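PDB 6UF3: polyisoprenyl-teichoic acid--peptidoglycan teichoic acid transferase TagV from Bacillus subtilis, which belongs to the LytR-CpsA-Psr (LCP) family of bacterial cell-envelope proteins. Local coordinates for residues A[50-54]-A[75-79]. Residues are numbered along the deposited sequence.
Sequences RVQLA and ETVET
Residues 50-54 run extended throughout: Arg50 and Val51 are strand, and Gln52 to Ala54 stay near phi -57 to -83° and psi 127 to 143°. The Ala54 end of this segment comes up against the flank of a regular alpha-helical turn, 75-79, and the two backbones come closest at Ala54 and Thr79, whose CA atoms lie 4.6 Å apart. Thr79, chi1 m, makes the central link. Its OG1 donates to the Glu75 O one turn back (2.8 Å), beside the helical Thr79 N to Glu75 O bond of 2.9 Å, and accepts the Ala54 N at 3.0 Å, almost straight at 176°. A water donates to both Gln52 O and Thr79 O, 2.9 Å each, giving a second bridge. Ala54 points its CB at the helix, 3.5 Å from Glu78 OE1, while Glu75 (chi1 t, chi2 p) curls back so that OE2 sits 2.7 Å from Ala54 O and 3.6 Å from Leu53 CB. Val51 CG2 meets Thr79 CG2 at 3.9 Å, and the Val51 side chain also touches Phe83, further along the helix. Val51 pairs with Thr62 in a small two-stranded antiparallel sheet, so the contact ties the loop leaving that sheet to helix 72-84 by a threonine-to-backbone hydrogen bond, within the LytR-CpsA-Psr family region.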
loop_
_atom_site.group_PDB
_atom_site.type_symbol
_atom_site.label_atom_id
_atom_site.label_comp_id
_atom_site.label_asym_id
_atom_site.label_seq_id
_atom_site.Cartn_x
_atom_site.Cartn_y
_atom_site.Cartn_z
ATOM N N ARG A 50 -2.398 -9.228 -13.729
ATOM C CA ARG A 50 -2.603 -8.995 -15.159
ATOM C C ARG A 50 -3.839 -8.118 -15.366
ATOM O O ARG A 50 -4.965 -8.535 -15.073
ATOM C CB ARG A 50 -2.733 -10.332 -15.881
ATOM C CG ARG A 50 -2.835 -10.241 -17.409
ATOM C CD ARG A 50 -2.558 -11.607 -18.013
ATOM N NE ARG A 50 -2.873 -11.692 -19.446
ATOM C CZ ARG A 50 -4.003 -12.192 -19.934
ATOM N NH1 ARG A 50 -4.937 -12.660 -19.115
ATOM N NH2 ARG A 50 -4.207 -12.235 -21.245
ATOM N N VAL A 51 -3.638 -6.901 -15.883
ATOM C CA VAL A 51 -4.696 -5.900 -15.987
ATOM C C VAL A 51 -4.520 -5.120 -17.282
ATOM O O VAL A 51 -3.437 -5.082 -17.871
ATOM C CB VAL A 51 -4.703 -4.897 -14.808
ATOM C CG1 VAL A 51 -4.875 -5.617 -13.474
ATOM C CG2 VAL A 51 -3.428 -4.049 -14.825
ATOM N N GLN A 52 -5.601 -4.472 -17.709
ATOM C CA GLN A 52 -5.523 -3.481 -18.776
ATOM C C GLN A 52 -5.099 -2.143 -18.182
ATOM O O GLN A 52 -5.706 -1.661 -17.225
ATOM C CB GLN A 52 -6.862 -3.343 -19.499
ATOM C CG GLN A 52 -6.780 -2.541 -20.794
ATOM C CD GLN A 52 -6.192 -3.342 -21.948
ATOM O OE1 GLN A 52 -6.451 -4.539 -22.093
ATOM N NE2 GLN A 52 -5.396 -2.680 -22.779
ATOM N N LEU A 53 -4.047 -1.547 -18.742
ATOM C CA LEU A 53 -3.629 -0.238 -18.258
ATOM C C LEU A 53 -4.682 0.801 -18.613
ATOM O O LEU A 53 -5.274 0.754 -19.691
ATOM C CB LEU A 53 -2.287 0.161 -18.883
ATOM C CG LEU A 53 -1.111 -0.735 -18.498
ATOM C CD1 LEU A 53 0.195 -0.196 -19.071
ATOM C CD2 LEU A 53 -1.032 -0.884 -16.991
ATOM N N ALA A 54 -4.906 1.753 -17.711
ATOM C CA ALA A 54 -5.895 2.786 -17.982
ATOM C C ALA A 54 -5.558 3.520 -19.270
ATOM O O ALA A 54 -4.403 3.892 -19.501
ATOM C CB ALA A 54 -5.954 3.767 -16.814
ATOM N N GLU A 75 -1.060 7.362 -13.935
ATOM C CA GLU A 75 -1.423 6.128 -14.629
ATOM C C GLU A 75 -1.696 5.000 -13.639
ATOM O O GLU A 75 -2.651 4.235 -13.814
ATOM C CB GLU A 75 -0.327 5.757 -15.635
ATOM C CG GLU A 75 -0.597 4.511 -16.451
ATOM C CD GLU A 75 -1.794 4.628 -17.382
ATOM O OE1 GLU A 75 -2.190 5.747 -17.737
ATOM O OE2 GLU A 75 -2.349 3.579 -17.767
ATOM N N THR A 76 -0.901 4.904 -12.565
ATOM C CA THR A 76 -1.172 3.867 -11.570
ATOM C C THR A 76 -2.525 4.083 -10.898
ATOM O O THR A 76 -3.309 3.139 -10.741
ATOM C CB THR A 76 -0.066 3.838 -10.510
ATOM O OG1 THR A 76 1.167 3.485 -11.133
ATOM C CG2 THR A 76 -0.377 2.788 -9.468
ATOM N N VAL A 77 -2.810 5.323 -10.484
ATOM C CA VAL A 77 -4.084 5.632 -9.838
ATOM C C VAL A 77 -5.245 5.261 -10.746
ATOM O O VAL A 77 -6.201 4.601 -10.321
ATOM C CB VAL A 77 -4.150 7.112 -9.431
ATOM C CG1 VAL A 77 -5.589 7.478 -9.051
ATOM C CG2 VAL A 77 -3.204 7.384 -8.243
ATOM N N GLU A 78 -5.179 5.666 -12.010
ATOM C CA GLU A 78 -6.298 5.392 -12.905
ATOM C C GLU A 78 -6.420 3.903 -13.212
ATOM O O GLU A 78 -7.532 3.383 -13.368
ATOM C CB GLU A 78 -6.138 6.193 -14.196
ATOM C CG GLU A 78 -7.455 6.573 -14.824
ATOM C CD GLU A 78 -7.293 7.163 -16.221
ATOM O OE1 GLU A 78 -6.142 7.301 -16.686
ATOM O OE2 GLU A 78 -8.323 7.482 -16.847
ATOM N N THR A 79 -5.291 3.200 -13.316
ATOM C CA THR A 79 -5.348 1.763 -13.551
ATOM C C THR A 79 -5.979 1.035 -12.366
ATOM O O THR A 79 -6.792 0.122 -12.556
ATOM C CB THR A 79 -3.946 1.227 -13.854
ATOM O OG1 THR A 79 -3.461 1.849 -15.051
ATOM C CG2 THR A 79 -3.976 -0.294 -14.063
HETATM O O HOH W 1 -7.184 -1.717 -14.777
#